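Local coordinates for transcription factor MBP1 (Magnaporthe oryzae, PDB 4UX5), which binds DNA through this winged helix-turn-helix domain and probably acts as a transcription activator for RNA polymerase II genes, at residues A20-I25 against H37-R42; I91-G96 against P111-S116; A98-H101 against I105-R108. All blocks are in the same frame, centred on the assembly; numbering follows the deposited sequence.

Contact 1 (A20-I25 against H37-R42). With nucleotides of chain D.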
loop_
_atom_site.group_PDB
_atom_site.type_symbol
_atom_site.label_atom_id
_atom_site.label_comp_id
_atom_site.label_asym_id
_atom_site.label_seq_id
_atom_site.Cartn_x
_atom_site.Cartn_y
_atom_site.Cartn_z
ATOM N N ALA A 20 -13.576 -13.265 12.940
ATOM C CA ALA A 20 -12.180 -13.082 13.322
ATOM C C ALA A 20 -11.837 -11.619 13.564
ATOM O O ALA A 20 -12.639 -10.725 13.294
ATOM C CB ALA A 20 -11.267 -13.658 12.254
ATOM N N THR A 21 -10.633 -11.381 14.070
ATOM C CA THR A 21 -10.153 -10.024 14.300
ATOM C C THR A 21 -8.707 -9.880 13.841
ATOM O O THR A 21 -7.815 -10.557 14.349
ATOM C CB THR A 21 -10.259 -9.630 15.785
ATOM O OG1 THR A 21 -11.639 -9.579 16.169
ATOM C CG2 THR A 21 -9.621 -8.268 16.024
ATOM N N TYR A 22 -8.482 -9.001 12.871
ATOM C CA TYR A 22 -7.140 -8.773 12.354
ATOM C C TYR A 22 -6.748 -7.310 12.501
ATOM O O TYR A 22 -7.430 -6.424 11.984
ATOM C CB TYR A 22 -7.046 -9.203 10.890
ATOM C CG TYR A 22 -7.533 -10.612 10.641
ATOM C CD1 TYR A 22 -6.765 -11.706 11.010
ATOM C CD2 TYR A 22 -8.762 -10.847 10.035
ATOM C CE1 TYR A 22 -7.206 -12.996 10.786
ATOM C CE2 TYR A 22 -9.211 -12.133 9.805
ATOM C CZ TYR A 22 -8.429 -13.204 10.183
ATOM O OH TYR A 22 -8.873 -14.486 9.957
ATOM N N SER A 23 -5.646 -7.072 13.207
ATOM C CA SER A 23 -5.167 -5.723 13.499
ATOM C C SER A 23 -6.235 -4.881 14.192
ATOM O O SER A 23 -6.353 -3.682 13.945
ATOM C CB SER A 23 -4.697 -5.026 12.219
ATOM O OG SER A 23 -3.581 -5.691 11.654
ATOM N N GLY A 24 -7.011 -5.520 15.062
ATOM C CA GLY A 24 -8.050 -4.833 15.803
ATOM C C GLY A 24 -9.266 -4.519 14.954
ATOM O O GLY A 24 -10.090 -3.683 15.322
ATOM N N ILE A 25 -9.375 -5.192 13.813
ATOM C CA ILE A 25 -10.507 -4.998 12.918
ATOM C C ILE A 25 -11.359 -6.260 12.828
ATOM O O ILE A 25 -10.968 -7.242 12.196
ATOM C CB ILE A 25 -10.053 -4.593 11.505
ATOM C CG1 ILE A 25 -9.249 -3.292 11.562
ATOM C CG2 ILE A 25 -11.252 -4.444 10.580
ATOM C CD1 ILE A 25 -8.827 -2.779 10.204
ATOM N N HIS A 37 -11.224 -18.129 1.281
ATOM C CA HIS A 37 -11.972 -17.283 2.201
ATOM C C HIS A 37 -12.350 -15.946 1.576
ATOM O O HIS A 37 -11.692 -15.466 0.652
ATOM C CB HIS A 37 -11.167 -17.050 3.485
ATOM C CG HIS A 37 -9.747 -16.645 3.240
ATOM N ND1 HIS A 37 -8.747 -17.559 2.985
ATOM C CD2 HIS A 37 -9.158 -15.426 3.210
ATOM C CE1 HIS A 37 -7.604 -16.920 2.808
ATOM N NE2 HIS A 37 -7.827 -15.624 2.940
ATOM N N VAL A 38 -13.430 -15.360 2.080
ATOM C CA VAL A 38 -13.821 -14.005 1.716
ATOM C C VAL A 38 -14.186 -13.253 2.989
ATOM O O VAL A 38 -15.023 -13.710 3.766
ATOM C CB VAL A 38 -15.015 -13.981 0.738
ATOM C CG1 VAL A 38 -15.455 -12.550 0.473
ATOM C CG2 VAL A 38 -14.656 -14.680 -0.569
ATOM N N MET A 39 -13.554 -12.105 3.208
ATOM C CA MET A 39 -13.764 -11.353 4.439
ATOM C C MET A 39 -14.715 -10.181 4.246
ATOM O O MET A 39 -14.638 -9.462 3.250
ATOM C CB MET A 39 -12.431 -10.842 4.991
ATOM C CG MET A 39 -11.443 -11.933 5.353
ATOM S SD MET A 39 -9.988 -11.282 6.192
ATOM C CE MET A 39 -8.962 -12.749 6.268
ATOM N N ARG A 40 -15.612 -10.002 5.211
ATOM C CA ARG A 40 -16.491 -8.841 5.251
ATOM C C ARG A 40 -16.270 -8.102 6.566
ATOM O O ARG A 40 -16.338 -8.704 7.637
ATOM C CB ARG A 40 -17.959 -9.257 5.107
ATOM C CG ARG A 40 -18.900 -8.092 4.841
ATOM C CD ARG A 40 -20.168 -8.172 5.680
ATOM N NE ARG A 40 -21.116 -9.166 5.186
ATOM C CZ ARG A 40 -22.373 -9.271 5.609
ATOM N NH1 ARG A 40 -22.835 -8.441 6.533
ATOM N NH2 ARG A 40 -23.170 -10.204 5.105
ATOM N N ARG A 41 -15.991 -6.803 6.489
ATOM C CA ARG A 41 -15.759 -6.010 7.694
ATOM C C ARG A 41 -17.037 -5.833 8.505
ATOM O O ARG A 41 -18.122 -5.696 7.946
ATOM C CB ARG A 41 -15.179 -4.645 7.337
ATOM C CG ARG A 41 -13.667 -4.587 7.379
ATOM C CD ARG A 41 -13.202 -3.183 7.706
ATOM N NE ARG A 41 -13.623 -2.221 6.693
ATOM C CZ ARG A 41 -12.855 -1.818 5.689
ATOM N NH1 ARG A 41 -11.622 -2.289 5.566
ATOM N NH2 ARG A 41 -13.317 -0.938 4.810
ATOM N N ARG A 42 -16.907 -5.835 9.826
ATOM C CA ARG A 42 -18.072 -5.723 10.694
ATOM C C ARG A 42 -18.530 -4.278 10.861
ATOM O O ARG A 42 -19.715 -4.017 11.069
ATOM C CB ARG A 42 -17.776 -6.336 12.065
ATOM C CG ARG A 42 -18.998 -6.454 12.965
ATOM C CD ARG A 42 -18.748 -7.428 14.102
ATOM N NE ARG A 42 -17.670 -8.359 13.778
ATOM C CZ ARG A 42 -17.512 -9.551 14.341
ATOM N NH1 ARG A 42 -18.372 -9.977 15.256
ATOM N NH2 ARG A 42 -16.495 -10.324 13.983
ATOM P P DC D 10 -2.292 -8.849 14.240
ATOM O OP1 DC D 10 -2.776 -8.691 12.850
ATOM O OP2 DC D 10 -3.252 -8.663 15.346
ATOM O "O5'" DC D 10 -1.655 -10.300 14.445
ATOM C "C5'" DC D 10 -2.015 -11.356 13.581
ATOM C "C4'" DC D 10 -0.970 -12.454 13.622
ATOM O "O4'" DC D 10 0.289 -11.946 13.130
ATOM C "C3'" DC D 10 -0.684 -13.019 15.016
ATOM O "O3'" DC D 10 -1.097 -14.373 15.069
ATOM C "C2'" DC D 10 0.841 -12.878 15.189
ATOM C "C1'" DC D 10 1.324 -12.644 13.766
ATOM N N1 DC D 10 2.575 -11.828 13.676
ATOM C C2 DC D 10 3.629 -12.270 12.869
ATOM O O2 DC D 10 3.506 -13.329 12.244
ATOM N N3 DC D 10 4.758 -11.522 12.793
ATOM C C4 DC D 10 4.854 -10.385 13.482
ATOM N N4 DC D 10 5.987 -9.683 13.376
ATOM C C5 DC D 10 3.790 -9.918 14.312
ATOM C C6 DC D 10 2.681 -10.664 14.379
ATOM P P DT D 9 0.407 -2.975 11.649
ATOM O OP1 DT D 9 -0.376 -1.721 11.575
ATOM O OP2 DT D 9 1.538 -3.092 12.598
ATOM O "O5'" DT D 9 -0.583 -4.202 11.923
ATOM C "C5'" DT D 9 -0.322 -5.098 12.993
ATOM C "C4'" DT D 9 -0.506 -6.538 12.551
ATOM O "O4'" DT D 9 0.292 -6.783 11.374
ATOM C "C3'" DT D 9 -0.037 -7.574 13.552
ATOM O "O3'" DT D 9 -1.072 -7.838 14.533
ATOM C "C2'" DT D 9 0.276 -8.782 12.669
ATOM C "C1'" DT D 9 0.684 -8.142 11.337
ATOM N N1 DT D 9 2.153 -8.209 11.062
ATOM C C2 DT D 9 2.661 -9.276 10.346
ATOM O O2 DT D 9 1.971 -10.185 9.925
ATOM N N3 DT D 9 4.019 -9.240 10.144
ATOM C C4 DT D 9 4.900 -8.266 10.575
ATOM O O4 DT D 9 6.103 -8.319 10.345
ATOM C C5 DT D 9 4.296 -7.185 11.312
ATOM C C6 DT D 9 2.974 -7.197 11.521
#
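A20 and M39 lie 9.2 Å apart (CA to CA) with strand 25-32 between them; I25, which begins that strand, is 7.5 Å from R41 (CA to CA). No hydrogen bond joins 20-25 to 37-42 directly. The central strand is bonded to both sides, with A20 paired to V27 and R42 to P26. Y22 and M39 meet across it. M39 stretches out beyond CG, and its CE lies 3.6 Å from Y22 CE2. This is a Met-aromatic contact: M39 SD is 4.7 Å from the centre of the Y22 ring, in a direction 52° off the ring normal. The two side chains cross at about a right angle. Y22 OH is hydrogen-bonded to E29.

The three strands form one of the two antiparallel sheets of the winged helix-turn-helix domain. Residues 22-25 are the tight type I' turn of its first hairpin, closed by Y22 N to I25 O at 3.1 Å and I25 N to Y22 O at 2.9 Å. At its tip, S23 N makes a weak 3.3 Å bond to OP1 of DC10 in DNA chain D.

I25 and R41 are neighbours on adjacent strands. With CG1 beside the backbone N (chi1 -59°), I25 turns its CG2 branch to R41 and touches CD at 3.7 Å. Only the aliphatic part of R41 meets I25. Its guanidinium forms salt bridges with D44 and E77 and a hydrogen bond with Y86.

Contact 2 (I91-G96 against P111-S116)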
loop_
_atom_site.group_PDB
_atom_site.type_symbol
_atom_site.label_atom_id
_atom_site.label_comp_id
_atom_site.label_asym_id
_atom_site.label_seq_id
_atom_site.Cartn_x
_atom_site.Cartn_y
_atom_site.Cartn_z
ATOM N N ILE A 91 -14.029 -2.802 -0.862
ATOM C CA ILE A 91 -15.098 -1.992 -1.442
ATOM C C ILE A 91 -16.398 -2.193 -0.661
ATOM O O ILE A 91 -16.552 -3.200 0.029
ATOM C CB ILE A 91 -15.329 -2.344 -2.930
ATOM C CG1 ILE A 91 -15.653 -3.831 -3.093
ATOM C CG2 ILE A 91 -14.124 -1.960 -3.768
ATOM C CD1 ILE A 91 -15.872 -4.248 -4.534
ATOM N N PRO A 92 -17.332 -1.228 -0.754
ATOM C CA PRO A 92 -18.643 -1.382 -0.109
ATOM C C PRO A 92 -19.371 -2.650 -0.552
ATOM O O PRO A 92 -19.119 -3.157 -1.647
ATOM C CB PRO A 92 -19.407 -0.124 -0.550
ATOM C CG PRO A 92 -18.606 0.453 -1.683
ATOM C CD PRO A 92 -17.193 0.090 -1.392
ATOM N N LEU A 93 -20.264 -3.147 0.299
ATOM C CA LEU A 93 -20.887 -4.454 0.104
ATOM C C LEU A 93 -21.686 -4.559 -1.193
ATOM O O LEU A 93 -21.639 -5.585 -1.870
ATOM C CB LEU A 93 -21.792 -4.787 1.292
ATOM C CG LEU A 93 -22.379 -6.199 1.307
ATOM C CD1 LEU A 93 -21.273 -7.237 1.249
ATOM C CD2 LEU A 93 -23.251 -6.414 2.535
ATOM N N GLU A 94 -22.418 -3.502 -1.535
ATOM C CA GLU A 94 -23.232 -3.508 -2.747
ATOM C C GLU A 94 -22.356 -3.527 -3.996
ATOM O O GLU A 94 -22.741 -4.075 -5.029
ATOM C CB GLU A 94 -24.174 -2.299 -2.780
ATOM C CG GLU A 94 -23.484 -0.947 -2.909
ATOM C CD GLU A 94 -23.103 -0.344 -1.571
ATOM O OE1 GLU A 94 -23.119 -1.076 -0.557
ATOM O OE2 GLU A 94 -22.798 0.867 -1.534
ATOM N N ALA A 95 -21.175 -2.925 -3.894
ATOM C CA ALA A 95 -20.211 -2.949 -4.983
ATOM C C ALA A 95 -19.595 -4.338 -5.079
ATOM O O ALA A 95 -19.273 -4.813 -6.166
ATOM C CB ALA A 95 -19.136 -1.898 -4.776
ATOM N N GLY A 96 -19.438 -4.984 -3.927
ATOM C CA GLY A 96 -18.935 -6.344 -3.876
ATOM C C GLY A 96 -19.923 -7.326 -4.476
ATOM O O GLY A 96 -19.538 -8.241 -5.205
ATOM N N PRO A 111 -23.369 -16.928 1.092
ATOM C CA PRO A 111 -23.476 -16.720 2.546
ATOM C C PRO A 111 -22.802 -15.455 3.088
ATOM O O PRO A 111 -23.287 -14.908 4.077
ATOM C CB PRO A 111 -22.794 -17.966 3.126
ATOM C CG PRO A 111 -22.972 -19.004 2.079
ATOM C CD PRO A 111 -22.836 -18.270 0.782
ATOM N N ILE A 112 -21.719 -14.994 2.469
ATOM C CA ILE A 112 -21.014 -13.821 2.985
ATOM C C ILE A 112 -21.760 -12.533 2.634
ATOM O O ILE A 112 -21.561 -11.497 3.269
ATOM C CB ILE A 112 -19.558 -13.743 2.461
ATOM C CG1 ILE A 112 -18.733 -12.772 3.311
ATOM C CG2 ILE A 112 -19.520 -13.319 1.001
ATOM C CD1 ILE A 112 -18.762 -13.072 4.793
ATOM N N PHE A 113 -22.630 -12.607 1.631
ATOM C CA PHE A 113 -23.419 -11.446 1.229
ATOM C C PHE A 113 -24.755 -11.395 1.961
ATOM O O PHE A 113 -25.305 -10.319 2.197
ATOM C CB PHE A 113 -23.659 -11.448 -0.283
ATOM C CG PHE A 113 -22.427 -11.171 -1.093
ATOM C CD1 PHE A 113 -21.940 -9.881 -1.215
ATOM C CD2 PHE A 113 -21.757 -12.199 -1.737
ATOM C CE1 PHE A 113 -20.807 -9.622 -1.954
ATOM C CE2 PHE A 113 -20.622 -11.945 -2.480
ATOM C CZ PHE A 113 -20.148 -10.654 -2.589
ATOM N N GLU A 114 -25.274 -12.562 2.322
ATOM C CA GLU A 114 -26.605 -12.644 2.907
ATOM C C GLU A 114 -26.582 -12.721 4.429
ATOM O O GLU A 114 -27.626 -12.609 5.070
ATOM C CB GLU A 114 -27.360 -13.848 2.338
ATOM C CG GLU A 114 -27.691 -13.725 0.857
ATOM C CD GLU A 114 -28.743 -14.724 0.405
ATOM O OE1 GLU A 114 -29.230 -15.504 1.249
ATOM O OE2 GLU A 114 -29.086 -14.728 -0.797
ATOM N N PHE A 115 -25.398 -12.903 5.007
ATOM C CA PHE A 115 -25.279 -13.017 6.457
ATOM C C PHE A 115 -25.745 -11.752 7.163
ATOM O O PHE A 115 -25.461 -10.638 6.724
ATOM C CB PHE A 115 -23.843 -13.331 6.876
ATOM C CG PHE A 115 -23.632 -13.297 8.366
ATOM C CD1 PHE A 115 -24.039 -14.355 9.164
ATOM C CD2 PHE A 115 -23.040 -12.200 8.970
ATOM C CE1 PHE A 115 -23.852 -14.321 10.535
ATOM C CE2 PHE A 115 -22.854 -12.162 10.337
ATOM C CZ PHE A 115 -23.258 -13.222 11.120
ATOM N N SER A 116 -26.460 -11.941 8.267
ATOM C CA SER A 116 -26.951 -10.830 9.066
ATOM C C SER A 116 -26.999 -11.223 10.534
ATOM O O SER A 116 -27.629 -12.219 10.894
ATOM C CB SER A 116 -28.335 -10.384 8.590
ATOM O OG SER A 116 -28.857 -9.366 9.423
#
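The F113 ring is the flat group of this contact, and L93 and G96 approach it obliquely from opposite sides of its plane. On one side L93 CD1 comes within 3.7 Å of F113 CD1. On the other side the backbone of G96 closes in, with its C atom 3.5 Å from F113 CE1. The F106 ring and the methyl of A100 also lie on the G96 side of the plane. I52 of helix 49-55 adds another apolar neighbour.

The F113 ring reaches from helix 110-114 to helix 93-102. CG is anti to the carbonyl carbon (chi1 -70°), and this carries the CD1-CE1-CZ rim to helix 93-102. L93 reaches back with only one of its methyls. Its CG is anti to the backbone N (chi1 -173°), and CD1 also lies 4.0 Å from F113 CE1. G96 offers its main chain to the ring. F113 CZ is 3.6 Å from G96 O.

The contact joins the start of helix 93-102 to the end of helix 110-114 in the winged helix-turn-helix (KilA-N) domain. P92 is the N-cap of the first helix, and its O accepts a 2.9 Å bond from G96 N. At the end of the second helix, I112 O and F115 O are both bound by R40 of the sheet.

No hydrogen bond or charge pair crosses between the segments. Ring carbons, a methyl and a peptide group are all that touch. The association therefore rests on van der Waals packing, largely of apolar surface, with the G96 carbonyl against the ring, and it sets no directional bond between the two helices.

Contact 3 (A98-H101 against I105-R108)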
loop_
_atom_site.group_PDB
_atom_site.type_symbol
_atom_site.label_atom_id
_atom_site.label_comp_id
_atom_site.label_asym_id
_atom_site.label_seq_id
_atom_site.Cartn_x
_atom_site.Cartn_y
_atom_site.Cartn_z
ATOM N N ALA A 98 -22.179 -6.567 -6.695
ATOM C CA ALA A 98 -22.180 -6.268 -8.121
ATOM C C ALA A 98 -21.002 -6.944 -8.812
ATOM O O ALA A 98 -21.163 -7.593 -9.845
ATOM C CB ALA A 98 -22.139 -4.766 -8.347
ATOM N N LEU A 99 -19.820 -6.790 -8.224
ATOM C CA LEU A 99 -18.599 -7.399 -8.742
ATOM C C LEU A 99 -18.712 -8.918 -8.822
ATOM O O LEU A 99 -18.268 -9.533 -9.791
ATOM C CB LEU A 99 -17.402 -7.017 -7.869
ATOM C CG LEU A 99 -16.039 -7.572 -8.283
ATOM C CD1 LEU A 99 -15.575 -6.934 -9.581
ATOM C CD2 LEU A 99 -15.012 -7.359 -7.182
ATOM N N ALA A 100 -19.307 -9.515 -7.795
ATOM C CA ALA A 100 -19.457 -10.961 -7.732
ATOM C C ALA A 100 -20.401 -11.455 -8.822
ATOM O O ALA A 100 -20.197 -12.527 -9.394
ATOM C CB ALA A 100 -19.958 -11.382 -6.359
ATOM N N HIS A 101 -21.434 -10.671 -9.108
ATOM C CA HIS A 101 -22.355 -11.001 -10.184
ATOM C C HIS A 101 -21.661 -10.896 -11.538
ATOM O O HIS A 101 -21.682 -11.846 -12.319
ATOM C CB HIS A 101 -23.588 -10.094 -10.144
ATOM C CG HIS A 101 -24.620 -10.520 -9.146
ATOM N ND1 HIS A 101 -24.888 -9.805 -7.997
ATOM C CD2 HIS A 101 -25.447 -11.591 -9.123
ATOM C CE1 HIS A 101 -25.837 -10.414 -7.314
ATOM N NE2 HIS A 101 -26.194 -11.503 -7.973
ATOM N N ILE A 105 -19.833 -15.335 -9.726
ATOM C CA ILE A 105 -19.350 -16.023 -8.528
ATOM C C ILE A 105 -20.236 -15.746 -7.309
ATOM O O ILE A 105 -19.968 -16.235 -6.209
ATOM C CB ILE A 105 -17.884 -15.620 -8.214
ATOM C CG1 ILE A 105 -17.200 -16.649 -7.306
ATOM C CG2 ILE A 105 -17.819 -14.217 -7.619
ATOM C CD1 ILE A 105 -17.194 -18.052 -7.864
ATOM N N PHE A 106 -21.297 -14.974 -7.511
ATOM C CA PHE A 106 -22.184 -14.600 -6.415
ATOM C C PHE A 106 -22.819 -15.805 -5.719
ATOM O O PHE A 106 -22.993 -15.805 -4.499
ATOM C CB PHE A 106 -23.286 -13.665 -6.915
ATOM C CG PHE A 106 -24.242 -13.242 -5.839
ATOM C CD1 PHE A 106 -23.932 -12.189 -4.993
ATOM C CD2 PHE A 106 -25.448 -13.904 -5.664
ATOM C CE1 PHE A 106 -24.810 -11.799 -3.996
ATOM C CE2 PHE A 106 -26.328 -13.520 -4.671
ATOM C CZ PHE A 106 -26.008 -12.466 -3.835
ATOM N N ASP A 107 -23.169 -16.823 -6.496
ATOM C CA ASP A 107 -23.833 -18.002 -5.950
ATOM C C ASP A 107 -22.942 -18.777 -4.980
ATOM O O ASP A 107 -23.403 -19.228 -3.932
ATOM C CB ASP A 107 -24.298 -18.926 -7.080
ATOM C CG ASP A 107 -25.461 -18.348 -7.860
ATOM O OD1 ASP A 107 -26.221 -17.538 -7.285
ATOM O OD2 ASP A 107 -25.622 -18.704 -9.047
ATOM N N ARG A 108 -21.670 -18.931 -5.328
ATOM C CA ARG A 108 -20.741 -19.659 -4.467
ATOM C C ARG A 108 -20.420 -18.870 -3.199
ATOM O O ARG A 108 -20.079 -19.444 -2.165
ATOM C CB ARG A 108 -19.448 -19.983 -5.220
ATOM C CG ARG A 108 -18.490 -20.875 -4.443
ATOM C CD ARG A 108 -17.209 -21.121 -5.215
ATOM N NE ARG A 108 -16.286 -21.987 -4.488
ATOM C CZ ARG A 108 -16.228 -23.307 -4.637
ATOM N NH1 ARG A 108 -17.041 -23.917 -5.488
ATOM N NH2 ARG A 108 -15.355 -24.018 -3.936
#
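A100 and I105 mark the place where the chain turns from helix 93-102 toward helix 110-114 in the winged helix-turn-helix domain. I105 N gives a 2.9 Å hydrogen bond to A100 O, with an N-H...O angle of 153°. The donor is tilted 18° from the carbonyl plane. The bond reaches back five positions along the chain, from the loop to the last turn of helix 93-102.

The buried side of the contact lies around A100 and F106. A100 CB is 3.8 Å from I105 CG2 and also meets the edge of the F106 ring. I105 goes on to touch I52 and A55 of helix 49-55.

The solvent side is at H101. It is an exposed residue, yet one face of its ring lies on F106. The packing there is close all the same: the two rings form an offset stack, the centroids 4.1 Å apart. The two side chains lie side by side and point the same way. F106 CB adds a CH-pi contact, 3.9 Å from the centre of the H101 ring. H101 ND1 has a weak hydrogen bond with E97 O. H101 CE1 sits over the centre of the F106 ring, 3.4 Å above its plane.

Contact 2 is the buried one. Contacts 1 and 3 are partly buried and lie on opposite sides of the chain's centre, about 20 Å apart between centres. Contacts 2 and 3 share helix 93-102, and contact 3 sits inside the loop that contact 2 closes. F113 joins them by packing on both F106 and A100. Contact 1 belongs to the sheet and meets contact 2 through R40, whose NH2 donates to main-chain oxygens at the end of helix 110-114. The chemistry follows position. Contact 2 is largely apolar, and contact 3 adds a backbone bond and a histidine stack near solvent. Contact 1 has a Met-aromatic pair and an arginine's aliphatic part between strands, with its turn at the DNA backbone.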